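Local coordinates for protein TetR family transcriptional regulator (Clostridium perfringens, PDB 6AZH) that probably binds DNA as a two-subunit TetR-type transcriptional regulator, perhaps controlling genes of fatty acid metabolism, at residues S49-E52 / I53-V57; E67-T70 / D71-L75; R98-F101 / K102-M105. All coordinates share one frame; numbering follows the deposited sequence.

Contact 1. Residues S49-E52 / I53-V57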
# COMPACT_ATOMS: atom_id res chain seq x y z
N SER A 49 27.35 -0.78 -4.57
CA SER A 49 26.70 -0.99 -3.29
C SER A 49 25.30 -1.56 -3.52
O SER A 49 24.78 -1.55 -4.63
CB SER A 49 26.60 0.32 -2.50
OG SER A 49 25.68 1.20 -3.14
N LYS A 50 24.71 -2.04 -2.42
CA LYS A 50 23.31 -2.47 -2.44
C LYS A 50 22.39 -1.35 -2.89
O LYS A 50 21.44 -1.58 -3.66
CB LYS A 50 22.94 -2.96 -1.04
CG LYS A 50 21.49 -3.28 -0.81
CD LYS A 50 21.33 -3.94 0.55
CE LYS A 50 21.21 -2.95 1.68
NZ LYS A 50 21.23 -3.67 2.99
N GLU A 51 22.65 -0.11 -2.44
CA GLU A 51 21.79 1.00 -2.81
C GLU A 51 21.84 1.26 -4.31
O GLU A 51 20.82 1.58 -4.93
CB GLU A 51 22.17 2.28 -2.06
CG GLU A 51 21.23 3.46 -2.40
CD GLU A 51 21.24 4.55 -1.33
OE1 GLU A 51 22.04 5.51 -1.48
OE2 GLU A 51 20.47 4.46 -0.35
N GLU A 52 23.02 1.11 -4.91
CA GLU A 52 23.10 1.28 -6.36
C GLU A 52 22.30 0.19 -7.07
O GLU A 52 21.62 0.48 -8.07
CB GLU A 52 24.57 1.28 -6.82
CG GLU A 52 25.28 2.59 -6.54
CD GLU A 52 26.56 2.79 -7.36
OE1 GLU A 52 26.90 1.93 -8.20
OE2 GLU A 52 27.24 3.82 -7.15
N ILE A 53 22.34 -1.04 -6.57
CA ILE A 53 21.57 -2.11 -7.19
C ILE A 53 20.08 -1.79 -7.09
O ILE A 53 19.34 -1.88 -8.08
CB ILE A 53 21.88 -3.48 -6.57
CG1 ILE A 53 23.34 -3.88 -6.81
CG2 ILE A 53 20.94 -4.54 -7.18
CD1 ILE A 53 23.78 -5.09 -6.00
N PHE A 54 19.64 -1.42 -5.89
CA PHE A 54 18.24 -1.08 -5.67
C PHE A 54 17.75 -0.02 -6.65
O PHE A 54 16.70 -0.18 -7.28
CB PHE A 54 18.04 -0.59 -4.24
CG PHE A 54 16.61 -0.28 -3.90
CD1 PHE A 54 16.09 1.00 -4.10
CD2 PHE A 54 15.77 -1.27 -3.43
CE1 PHE A 54 14.77 1.27 -3.81
CE2 PHE A 54 14.43 -1.00 -3.14
CZ PHE A 54 13.95 0.27 -3.33
N ASN A 55 18.49 1.10 -6.78
CA ASN A 55 18.02 2.20 -7.61
C ASN A 55 17.97 1.81 -9.08
O ASN A 55 17.04 2.19 -9.81
CB ASN A 55 18.92 3.42 -7.41
CG ASN A 55 18.72 4.07 -6.06
OD1 ASN A 55 17.68 3.87 -5.41
ND2 ASN A 55 19.71 4.84 -5.62
N PHE A 56 18.98 1.05 -9.53
CA PHE A 56 18.98 0.52 -10.89
C PHE A 56 17.75 -0.35 -11.14
O PHE A 56 17.06 -0.20 -12.17
CB PHE A 56 20.28 -0.27 -11.10
CG PHE A 56 20.22 -1.25 -12.22
CD1 PHE A 56 20.47 -0.86 -13.52
CD2 PHE A 56 19.96 -2.59 -11.96
CE1 PHE A 56 20.41 -1.77 -14.55
CE2 PHE A 56 19.91 -3.50 -13.00
CZ PHE A 56 20.13 -3.09 -14.28
N VAL A 57 17.42 -1.24 -10.19
CA VAL A 57 16.25 -2.11 -10.34
C VAL A 57 14.97 -1.28 -10.42
O VAL A 57 14.11 -1.51 -11.28
CB VAL A 57 16.18 -3.14 -9.19
CG1 VAL A 57 14.89 -3.93 -9.26
CG2 VAL A 57 17.41 -4.10 -9.22
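N55 leans back over E51, the residue one helical turn before it. CB of N55 starts 3.6 Å from O of E51, and the chi1 of -72°, with CG beside the backbone N, folds the side chain toward the start of the helix, so that CG comes 3.4 Å from the same carbonyl oxygen. At the tip the amide divides. ND2 rests 3.8 Å from CG of E51, on the aliphatic part of that chain, while OD1 turns to the edge of the F54 ring and lies in its plane. The planes of the amide and the E51 carboxylate are 23° apart, yet the two groups do not bond to each other: OE2 of E51 makes a salt bridge with R114 of helix 113-138.

This turn opens helix 50-74, next along the chain after helix 40-46 in the N-terminal, probably DNA-binding part of the TetR fold; the helix links that part to the C-terminal domain. S49 is its N-cap, its OG accepting from N of E52 at 3.2 Å, while OE1 of E52 reaches back to N of K48. The helical ladder starts at the cap residue itself, N of I53 to O of S49, and the next rung, N of F54 to O of K50 (2.9 Å), is nearly straight at 170°. I53 sends CG1 to 3.5 Å from O of S49 and packs on I11 and A15 of helix 6-26. NZ of K50 is bound by the carbonyl oxygens of Y24 and S27, at and just past the C-terminal end of that helix.

Contact 2. Residues E67-T70 / D71-L75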
# COMPACT_ATOMS: atom_id res chain seq x y z
N GLU A 67 6.07 3.16 -20.08
CA GLU A 67 5.83 2.86 -21.49
C GLU A 67 4.37 2.53 -21.75
O GLU A 67 3.74 3.08 -22.67
CB GLU A 67 6.72 1.71 -21.93
CG GLU A 67 6.47 1.22 -23.36
CD GLU A 67 7.30 0.00 -23.71
OE1 GLU A 67 6.84 -0.82 -24.53
OE2 GLU A 67 8.42 -0.14 -23.14
N LYS A 68 3.81 1.62 -20.94
CA LYS A 68 2.43 1.20 -21.15
C LYS A 68 1.44 2.30 -20.82
O LYS A 68 0.40 2.42 -21.49
CB LYS A 68 2.13 -0.05 -20.33
CG LYS A 68 2.86 -1.28 -20.84
CD LYS A 68 2.07 -2.55 -20.55
CE LYS A 68 2.85 -3.79 -20.98
NZ LYS A 68 2.75 -4.04 -22.44
N LEU A 69 1.73 3.14 -19.81
CA LEU A 69 0.85 4.26 -19.53
C LEU A 69 0.91 5.29 -20.65
O LEU A 69 -0.13 5.80 -21.09
CB LEU A 69 1.21 4.91 -18.19
CG LEU A 69 0.36 6.10 -17.76
CD1 LEU A 69 -1.11 5.70 -17.65
CD2 LEU A 69 0.87 6.66 -16.43
N THR A 70 2.12 5.60 -21.14
CA THR A 70 2.26 6.53 -22.25
C THR A 70 1.52 6.03 -23.49
O THR A 70 0.91 6.83 -24.21
CB THR A 70 3.74 6.76 -22.56
OG1 THR A 70 4.34 7.50 -21.49
CG2 THR A 70 3.90 7.57 -23.85
N ASP A 71 1.54 4.72 -23.74
CA ASP A 71 0.79 4.18 -24.87
C ASP A 71 -0.71 4.44 -24.72
O ASP A 71 -1.39 4.77 -25.70
CB ASP A 71 1.02 2.67 -25.01
CG ASP A 71 2.40 2.34 -25.55
OD1 ASP A 71 3.07 3.24 -26.10
OD2 ASP A 71 2.81 1.16 -25.42
N ILE A 72 -1.24 4.26 -23.51
CA ILE A 72 -2.66 4.54 -23.27
C ILE A 72 -2.95 6.02 -23.47
O ILE A 72 -3.94 6.39 -24.12
CB ILE A 72 -3.05 4.06 -21.85
CG1 ILE A 72 -3.15 2.53 -21.84
CG2 ILE A 72 -4.38 4.72 -21.43
CD1 ILE A 72 -3.42 1.96 -20.49
N GLU A 73 -2.09 6.88 -22.92
CA GLU A 73 -2.24 8.32 -23.11
C GLU A 73 -2.25 8.70 -24.59
O GLU A 73 -2.95 9.65 -24.98
CB GLU A 73 -1.11 9.07 -22.42
CG GLU A 73 -1.19 9.10 -20.90
CD GLU A 73 -0.23 10.11 -20.31
OE1 GLU A 73 -0.53 11.31 -20.41
OE2 GLU A 73 0.81 9.70 -19.74
N ASN A 74 -1.50 7.98 -25.42
CA ASN A 74 -1.35 8.31 -26.83
C ASN A 74 -2.54 7.87 -27.68
O ASN A 74 -2.67 8.33 -28.82
CB ASN A 74 -0.07 7.68 -27.40
CG ASN A 74 1.19 8.42 -26.98
OD1 ASN A 74 1.15 9.58 -26.57
ND2 ASN A 74 2.33 7.75 -27.10
N LEU A 75 -3.39 6.98 -27.17
CA LEU A 75 -4.55 6.53 -27.92
C LEU A 75 -5.49 7.69 -28.23
O LEU A 75 -5.51 8.70 -27.53
CB LEU A 75 -5.32 5.47 -27.13
CG LEU A 75 -4.59 4.23 -26.63
CD1 LEU A 75 -5.43 3.53 -25.59
CD2 LEU A 75 -4.28 3.32 -27.81
O HOH W 1 2.84 8.19 -19.04
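T70 and N74 lie side by side and point the same way, the methyl CG2 of T70 sitting 3.6 Å from ND2 of N74. The pairing depends on how T70 is turned: its chi1 of -69° places CG2 anti to the backbone N, where it meets the N74 amide, and sets OG1 beside that N. From there OG1 bonds to O of H66, one turn earlier, and accepts a hydrogen bond from a water at 3.0 Å. The same water donates to OE2 of E73 at 2.6 Å and so bridges the polar ends of two side chains. O of T70 accepts from N of N74, a rather bent bond of 135°.

D71 sits back against the turn before it. Its CG lies 3.3 Å from O of E67, and its carboxylate oxygens OD1 and OD2 are both 3.5 Å from that atom, acceptors facing an acceptor; the backbone N of D71 donates to the same oxygen. OE1 of E67 and OD2 of D71 are 4.6 Å apart, a like-charged pair that probably repel mildly on this exposed flank.

L69 and I72 are the buried residues. CG of L69 is 4.1 Å from OE2 of E73, the two chains crossing at a slant, and the L69 side chain packs on L86 of helix 79-96 and on Y125 and I132 of helix 113-138; I72 packs on K82 and I132. Beside L69, E73 turns OE1 to a salt bridge with R131. Together these residues make an amphipathic last stretch of helix 50-74, with one side in the helical bundle and the other toward solvent: the end, away from the N-terminal region, of the long helix that in TetR-family folds links the DNA-binding part to the helical C-terminal domain.

Contact 3. Residues R98-F101 / K102-M105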
# COMPACT_ATOMS: atom_id res chain seq x y z
N ARG A 98 4.80 -9.40 -9.51
CA ARG A 98 4.37 -9.25 -8.12
C ARG A 98 5.55 -9.01 -7.19
O ARG A 98 5.47 -8.18 -6.28
CB ARG A 98 3.58 -10.47 -7.68
CG ARG A 98 2.09 -10.35 -8.02
CD ARG A 98 1.40 -11.69 -7.86
NE ARG A 98 1.68 -12.57 -8.99
CZ ARG A 98 1.55 -13.89 -8.96
NH1 ARG A 98 1.15 -14.51 -7.86
NH2 ARG A 98 1.83 -14.60 -10.05
N ALA A 99 6.66 -9.73 -7.41
CA ALA A 99 7.83 -9.53 -6.56
C ALA A 99 8.33 -8.10 -6.65
O ALA A 99 8.60 -7.45 -5.62
CB ALA A 99 8.94 -10.53 -6.94
N PHE A 100 8.46 -7.58 -7.87
CA PHE A 100 8.90 -6.20 -8.07
C PHE A 100 8.01 -5.22 -7.33
O PHE A 100 8.50 -4.29 -6.67
CB PHE A 100 8.94 -5.86 -9.57
CG PHE A 100 9.25 -4.42 -9.86
CD1 PHE A 100 10.54 -3.96 -9.87
CD2 PHE A 100 8.24 -3.53 -10.14
CE1 PHE A 100 10.83 -2.60 -10.12
CE2 PHE A 100 8.51 -2.20 -10.40
CZ PHE A 100 9.81 -1.73 -10.39
N PHE A 101 6.69 -5.40 -7.42
CA PHE A 101 5.78 -4.44 -6.80
C PHE A 101 5.86 -4.48 -5.28
O PHE A 101 5.79 -3.44 -4.63
CB PHE A 101 4.35 -4.68 -7.28
CG PHE A 101 3.49 -3.47 -7.17
CD1 PHE A 101 3.55 -2.49 -8.15
CD2 PHE A 101 2.65 -3.29 -6.09
CE1 PHE A 101 2.76 -1.37 -8.06
CE2 PHE A 101 1.86 -2.17 -5.99
CZ PHE A 101 1.92 -1.20 -6.97
N LYS A 102 6.05 -5.68 -4.70
CA LYS A 102 6.26 -5.79 -3.26
C LYS A 102 7.54 -5.08 -2.82
O LYS A 102 7.58 -4.43 -1.77
CB LYS A 102 6.34 -7.26 -2.85
CG LYS A 102 5.03 -8.00 -2.94
CD LYS A 102 5.26 -9.48 -2.68
CE LYS A 102 4.04 -10.28 -3.04
NZ LYS A 102 4.43 -11.71 -3.19
N MSE A 103 8.61 -5.26 -3.59
CA MSE A 103 9.86 -4.56 -3.35
C MSE A 103 9.62 -3.06 -3.28
O MSE A 103 10.09 -2.39 -2.35
CB MSE A 103 10.86 -4.89 -4.45
CG MSE A 103 11.85 -3.79 -4.71
SE MSE A 103 13.12 -4.31 -6.01
CE MSE A 103 12.03 -4.00 -7.40
N VAL A 104 8.88 -2.52 -4.27
CA VAL A 104 8.54 -1.10 -4.29
C VAL A 104 7.73 -0.74 -3.04
O VAL A 104 8.07 0.20 -2.32
CB VAL A 104 7.74 -0.75 -5.56
CG1 VAL A 104 7.15 0.65 -5.48
CG2 VAL A 104 8.62 -0.85 -6.80
N MSE A 105 6.66 -1.48 -2.79
CA MSE A 105 5.80 -1.18 -1.66
C MSE A 105 6.52 -1.19 -0.34
O MSE A 105 6.21 -0.41 0.54
CB MSE A 105 4.61 -2.14 -1.59
CG MSE A 105 3.81 -2.14 -2.84
SE MSE A 105 2.87 -0.43 -2.88
CE MSE A 105 3.85 0.43 -4.40
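F101 and M105, a turn apart, meet where the bent chain of M105 curls round one side of the ring. M105 was deposited as selenomethionine. Its CG lies 3.6 Å from CD2 of F101, and its methyl CE touches CZ at the same separation, so the chain runs along the CD2-CE2-CZ side of the ring. Selenium is 4.6 Å from the F101 ring centroid and 48° off the normal, an oblique Met-aromatic contact. Chi1 and chi2 of M105, both near -60°, fold the chain back toward the ring.

On another flank of the helix the F100 ring receives a smaller bump. CG2 of V104 stands over one face as a CH-pi contact, 4.1 Å from the ring centroid and displaced toward the rim. That methyl also fits against O of F100, at 3.4 Å, in the hollow between ring and backbone. The extended K102 chain passes over the carbonyl oxygen O of R98, with CG at 3.4 Å and CD and CE successively farther.

Residues of other helices pack around them: F155, L158 and S162 of helix 147-165 on F101, and L62 of helix 50-74 on F100; W109 of the second subunit packs on M105. R98 leads away from the contact; its NE bonds to O of Y95 and its NH1 makes a salt bridge with OE2 of E165. Between the phenylalanine, valine and selenomethionine side chains the contact is apolar, with selenium in the place of the native sulfur, so cohesion probably comes from dispersion and burial, the directed bonds being those of the backbone.

How the contacts relate
The contacts follow one another along the chain without overlap. Contacts 1 and 2 sit near the two ends of helix 50-74, their centres 27 Å apart, and do not touch. Contact 3, on the short helix 98-106, is the most central, its centre about 7 Å from that of the chain. It packs directly on contact 1, with CE2 of F54 at 4.1 Å from CG of M103 and O of V57 at 3.6 Å from CE1 of F100, but stays about 11 Å from contact 2 at nearest atoms. The DNA-binding and C-terminal family regions are thus joined along helix 50-74 and through helix 98-106, a layout that could relay changes between them.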